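GCN5-related N-acetyltransferase (Kribbella flavida, PDB 4MY0) transfers an acetyl group from acetyl-CoA to an amino group of its acceptor, possibly an aminoglycoside. Local coordinates at the interface of chains A and B. Residues are numbered along the deposited sequence; one frame, centred on the assembly and turned at random. Chains: chain A/B, GCN5-related N-acetyltransferase.

Contact 1: the interface of chains A and B. Residues chain A 203, 205, 218; chain B 31.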
ATOM      1  N   GLU A 203      29.115   8.084   6.859  1.00 38.03           N
ATOM      2  CA  GLU A 203      27.837   7.391   6.781  1.00 35.78           C
ATOM      3  C   GLU A 203      28.003   5.873   6.838  1.00 28.36           C
ATOM      4  O   GLU A 203      27.035   5.135   7.074  1.00 22.89           O
ATOM      5  CB  GLU A 203      27.087   7.828   5.526  1.00 42.23           C
ATOM      6  CG  GLU A 203      26.876   9.342   5.480  1.00 49.79           C
ATOM      7  CD  GLU A 203      25.896   9.772   4.399  1.00 54.34           C
ATOM      8  OE1 GLU A 203      25.554   8.932   3.543  1.00 54.78           O
ATOM      9  OE2 GLU A 203      25.466  10.948   4.416  1.00 56.09           O
ATOM     10  N   PHE A 205      29.590   2.540   8.702  1.00 19.11           N
ATOM     11  CA  PHE A 205      29.936   2.127  10.053  1.00 26.01           C
ATOM     12  C   PHE A 205      30.752   0.850   9.906  1.00 31.16           C
ATOM     13  O   PHE A 205      30.218  -0.188   9.523  1.00 32.08           O
ATOM     14  CB  PHE A 205      28.656   1.885  10.878  1.00 22.55           C
ATOM     15  CG  PHE A 205      27.681   3.056  10.857  1.00 19.77           C
ATOM     16  CD1 PHE A 205      28.139   4.369  10.710  1.00 22.62           C
ATOM     17  CD2 PHE A 205      26.312   2.836  10.963  1.00 21.55           C
ATOM     18  CE1 PHE A 205      27.246   5.454  10.683  1.00 23.02           C
ATOM     19  CE2 PHE A 205      25.399   3.913  10.935  1.00 20.58           C
ATOM     20  CZ  PHE A 205      25.870   5.224  10.795  1.00 19.11           C
ATOM     21  N   TRP A 218      22.734   3.085   7.384  1.00 18.99           N
ATOM     22  CA  TRP A 218      21.283   3.213   7.449  1.00 21.99           C
ATOM     23  C   TRP A 218      20.680   3.139   6.048  1.00 22.71           C
ATOM     24  O   TRP A 218      21.276   3.613   5.084  1.00 20.53           O
ATOM     25  CB  TRP A 218      20.901   4.563   8.067  1.00 17.59           C
ATOM     26  CG  TRP A 218      21.203   4.625   9.530  1.00 21.42           C
ATOM     27  CD1 TRP A 218      22.280   5.235  10.134  1.00 21.29           C
ATOM     28  CD2 TRP A 218      20.421   4.053  10.585  1.00 22.26           C
ATOM     29  NE1 TRP A 218      22.208   5.066  11.505  1.00 21.97           N
ATOM     30  CE2 TRP A 218      21.080   4.343  11.805  1.00 21.41           C
ATOM     31  CE3 TRP A 218      19.236   3.317  10.618  1.00 22.36           C
ATOM     32  CZ2 TRP A 218      20.577   3.934  13.038  1.00 21.16           C
ATOM     33  CZ3 TRP A 218      18.738   2.904  11.850  1.00 24.85           C
ATOM     34  CH2 TRP A 218      19.410   3.213  13.039  1.00 25.13           C
TER
ATOM     35  N   LEU B  31      21.414   9.520  10.698  1.00 33.38           N
ATOM     36  CA  LEU B  31      22.199  10.699  10.343  1.00 38.97           C
ATOM     37  C   LEU B  31      21.362  11.956  10.498  1.00 40.91           C
ATOM     38  O   LEU B  31      20.151  11.925  10.277  1.00 38.23           O
ATOM     39  CB  LEU B  31      22.661  10.592   8.888  1.00 41.71           C
ATOM     40  CG  LEU B  31      23.184   9.229   8.433  1.00 43.71           C
ATOM     41  CD1 LEU B  31      23.372   9.205   6.911  1.00 45.20           C
ATOM     42  CD2 LEU B  31      24.479   8.879   9.162  1.00 40.31           C
TER
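A small patch between two copies of the protein puts B:Leu31 against A:Glu203, with A:Phe205 and A:Trp218 farther off. It helps join chains A and B in the deposited six-chain assembly, although the structure alone does not prove this packing biological. B:Leu31 is the chain B side of the patch, and its two methyl branches go different ways. CD1 lies against the A:Glu203 carboxylate, 3.6 Å from CD. The same methyl rests 3.8 Å from CG of A:Glu203. The two side chains cross at about a right angle. A:Glu203 is poorly ordered, so the exact pose of its carboxylate is uncertain. Its chain runs extended beyond CG (chi2 -168°), which places the aliphatic part as well as the acid group beside the methyl. The other branch, CD2, points toward the two aromatic rings. It comes 4.2 Å from CZ at the rim of A:Phe205 and 4.4 Å from CD1 of the A:Trp218 indole. These are loose van der Waals approaches. Within chain A, the indole NE1 meets the edge of the A:Phe205 ring in its plane. The backbone O of A:Glu203 lies above one face of that ring, near the rim. These neighbours probably help to set the position of the phenyl group that B:Leu31 approaches. A:Phe205 starts strand 205-209, A:Trp218 lies near the end of strand 212-219, and A:Glu203 and B:Leu31 are in loops.

Contact 2: the interface of chains A and B. Residues chain A 207, 216, 242, 245-246; chain B 27, 92-93, 95.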
ATOM      1  N   TYR A 207      33.493  -2.018  11.407  1.00 19.06           N
ATOM      2  CA  TYR A 207      34.019  -2.641  12.621  1.00 18.28           C
ATOM      3  C   TYR A 207      34.975  -3.788  12.299  1.00 26.26           C
ATOM      4  O   TYR A 207      34.750  -4.555  11.353  1.00 19.64           O
ATOM      5  CB  TYR A 207      32.866  -3.113  13.515  1.00 17.59           C
ATOM      6  CG  TYR A 207      32.095  -1.927  14.017  1.00 21.93           C
ATOM      7  CD1 TYR A 207      32.547  -1.212  15.113  1.00 23.87           C
ATOM      8  CD2 TYR A 207      30.960  -1.477  13.351  1.00 20.78           C
ATOM      9  CE1 TYR A 207      31.877  -0.098  15.566  1.00 22.88           C
ATOM     10  CE2 TYR A 207      30.276  -0.355  13.795  1.00 21.56           C
ATOM     11  CZ  TYR A 207      30.746   0.329  14.898  1.00 22.95           C
ATOM     12  OH  TYR A 207      30.079   1.447  15.344  1.00 26.71           O
ATOM     13  N   TYR A 216      28.430  -1.385   7.588  1.00 20.47           N
ATOM     14  CA  TYR A 216      27.000  -1.201   7.409  1.00 17.27           C
ATOM     15  C   TYR A 216      26.616   0.265   7.484  1.00 21.94           C
ATOM     16  O   TYR A 216      27.453   1.118   7.808  1.00 18.70           O
ATOM     17  CB  TYR A 216      26.184  -2.080   8.378  1.00 14.48           C
ATOM     18  CG  TYR A 216      26.316  -1.784   9.872  1.00 19.22           C
ATOM     19  CD1 TYR A 216      25.281  -1.162  10.573  1.00 17.73           C
ATOM     20  CD2 TYR A 216      27.452  -2.173  10.587  1.00 21.93           C
ATOM     21  CE1 TYR A 216      25.382  -0.917  11.951  1.00 16.41           C
ATOM     22  CE2 TYR A 216      27.567  -1.930  11.964  1.00 21.44           C
ATOM     23  CZ  TYR A 216      26.530  -1.306  12.631  1.00 23.91           C
ATOM     24  OH  TYR A 216      26.649  -1.074  13.978  1.00 25.67           O
ATOM     25  N   THR A 242      26.860  -7.121  16.487  1.00 18.82           N
ATOM     26  CA  THR A 242      27.161  -5.682  16.498  1.00 20.66           C
ATOM     27  C   THR A 242      26.173  -4.917  15.609  1.00 21.52           C
ATOM     28  O   THR A 242      25.640  -3.878  16.002  1.00 20.43           O
ATOM     29  CB  THR A 242      28.602  -5.392  16.050  1.00 22.93           C
ATOM     30  OG1 THR A 242      29.513  -6.156  16.857  1.00 24.23           O
ATOM     31  CG2 THR A 242      28.922  -3.900  16.201  1.00 22.19           C
ATOM     32  N   SER A 245      22.712  -5.002  17.271  1.00 17.23           N
ATOM     33  CA  SER A 245      22.587  -4.287  18.548  1.00 18.57           C
ATOM     34  C   SER A 245      21.722  -3.033  18.407  1.00 20.34           C
ATOM     35  O   SER A 245      21.237  -2.491  19.396  1.00 22.57           O
ATOM     36  CB  SER A 245      23.962  -3.899  19.067  1.00 18.05           C
ATOM     37  OG  SER A 245      24.509  -2.885  18.239  1.00 18.85           O
ATOM     38  N   GLY A 246      21.520  -2.567  17.182  1.00 20.09           N
ATOM     39  CA  GLY A 246      20.655  -1.416  16.961  1.00 19.70           C
ATOM     40  C   GLY A 246      19.171  -1.740  16.862  1.00 20.27           C
ATOM     41  O   GLY A 246      18.365  -0.894  16.430  1.00 19.14           O
TER
ATOM     42  N   ARG B  27      25.202   6.553  14.771  1.00 25.72           N
ATOM     43  CA  ARG B  27      25.212   5.085  14.721  1.00 26.33           C
ATOM     44  C   ARG B  27      24.144   4.484  15.634  1.00 23.09           C
ATOM     45  O   ARG B  27      24.097   3.264  15.822  1.00 20.58           O
ATOM     46  CB  ARG B  27      26.601   4.553  15.116  1.00 22.81           C
ATOM     47  CG  ARG B  27      27.718   5.238  14.350  1.00 25.06           C
ATOM     48  CD  ARG B  27      29.060   4.520  14.418  1.00 25.21           C
ATOM     49  NE  ARG B  27      29.982   5.186  13.496  1.00 25.95           N
ATOM     50  CZ  ARG B  27      31.040   4.617  12.926  1.00 26.66           C
ATOM     51  NH1 ARG B  27      31.798   5.321  12.102  1.00 28.48           N
ATOM     52  NH2 ARG B  27      31.339   3.347  13.172  1.00 23.09           N
ATOM     53  N   PRO B  92      27.878   1.156  18.963  1.00 18.65           N
ATOM     54  CA  PRO B  92      27.494  -0.245  18.706  1.00 18.82           C
ATOM     55  C   PRO B  92      28.417  -1.289  19.329  1.00 20.78           C
ATOM     56  O   PRO B  92      27.917  -2.259  19.917  1.00 17.64           O
ATOM     57  CB  PRO B  92      27.520  -0.343  17.172  1.00 17.17           C
ATOM     58  CG  PRO B  92      27.113   1.043  16.719  1.00 20.34           C
ATOM     59  CD  PRO B  92      27.808   1.981  17.733  1.00 17.33           C
ATOM     60  N   GLU B  93      29.729  -1.093  19.237  1.00 17.71           N
ATOM     61  CA  GLU B  93      30.656  -2.106  19.735  1.00 22.62           C
ATOM     62  C   GLU B  93      30.796  -2.028  21.257  1.00 25.28           C
ATOM     63  O   GLU B  93      31.557  -2.799  21.860  1.00 20.37           O
ATOM     64  CB  GLU B  93      32.022  -2.013  19.021  1.00 20.77           C
ATOM     65  CG  GLU B  93      33.000  -0.952  19.578  1.00 23.64           C
ATOM     66  CD  GLU B  93      32.667   0.476  19.151  1.00 28.05           C
ATOM     67  OE1 GLU B  93      33.576   1.347  19.181  1.00 29.35           O
ATOM     68  OE2 GLU B  93      31.493   0.742  18.806  1.00 28.46           O
ATOM     69  N   ARG B  95      27.728  -1.803  23.204  1.00 16.92           N
ATOM     70  CA  ARG B  95      26.416  -2.206  23.735  1.00 19.20           C
ATOM     71  C   ARG B  95      26.427  -3.619  24.318  1.00 20.55           C
ATOM     72  O   ARG B  95      27.232  -4.455  23.913  1.00 20.78           O
ATOM     73  CB  ARG B  95      25.352  -2.123  22.627  1.00 17.32           C
ATOM     74  CG  ARG B  95      25.234  -0.735  21.995  1.00 16.33           C
ATOM     75  CD  ARG B  95      24.326  -0.719  20.747  1.00 17.02           C
ATOM     76  NE  ARG B  95      24.312   0.616  20.139  1.00 17.94           N
ATOM     77  CZ  ARG B  95      24.009   0.879  18.869  1.00 19.51           C
ATOM     78  NH1 ARG B  95      24.033   2.136  18.446  1.00 18.57           N
ATOM     79  NH2 ARG B  95      23.695  -0.103  18.016  1.00 15.99           N
TER
HETATM   80  O   HOH W   1      31.171   2.759  17.046  1.00 21.38           O
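A:Tyr207 and A:Ser245 take hydrogen bonds from two arginines of chain B, while B:Pro92 packs against the tyrosines of chain A. The patch is a mixed polar and apolar part of the subunit interface.

The first hydrogen bond runs from NH2 of B:Arg27 to the phenol OH of A:Tyr207, 3.1 Å long and fairly straight (163° at H). The oxygen lies in the guanidinium plane, and the ring stands nearly perpendicular to it. In the second bond, NH2 of B:Arg95 gives to OG of A:Ser245 at 2.9 Å. This oxygen is tilted from the guanidinium plane. The same OG donates to the backbone O of A:Thr242, 2.7 Å away, which would leave the oxygen's lone pairs for the arginine. The A:Ser245 chi1 of 70° turns OG to where it can make both bonds. On the chain B side, NH1 of B:Arg95 bonds the backbone O of B:Arg27 at 2.9 Å. The guanidinium thus bridges the B:Arg27 carbonyl and the A:Ser245 hydroxyl. An alanine in place of B:Arg95 would probably leave OG of A:Ser245 without this donor and the carbonyl of B:Arg27 without its brace. A water also links OH of A:Tyr207 to OE2 of B:Glu93, but its approach to the phenol is doubtfully short.

The B:Pro92 ring lies against two phenol oxygens. Its CG is 3.3 Å from OH of A:Tyr207, and its CB is 3.4 Å from OH of A:Tyr216. Among the carbon contacts, CG2 of A:Thr242 reaches CB of the proline at 3.9 Å, and CB of A:Ser245 meets CD of B:Arg95 at 3.6 Å. B:Pro92 CA also supports one face of the B:Arg95 guanidinium.

A:Tyr207 and A:Tyr216 sit on strands 205-209 and 212-219. A:Thr242 lies in the last turn of helix 233-244, and A:Ser245 and A:Gly246 begin the 3-10 helix 245-248. B:Pro92 and B:Glu93 start 3-10 helix 92-94, just before B:Arg95, the first residue of the GNAT acetyl-CoA loop (R-x-x-G-x-G).

Contact 1 and contact 2 are neighbouring patches of one interface, with centres of their C-alpha atoms about 11 Å apart. They share strands 205-209 and 212-219 of chain A, whose side chains serve both. On chain B, B:Arg27 and B:Leu31 lie close in sequence and reach one patch each. In contact 1 the residues described meet through van der Waals contact, whereas contact 2 adds directional bonds. Contact 2 also includes an acetyl-CoA-binding residue of chain B, so the subunit packing may help hold that loop. The whole interface is not an exact two-fold, and in these patches the two chains contribute different surfaces.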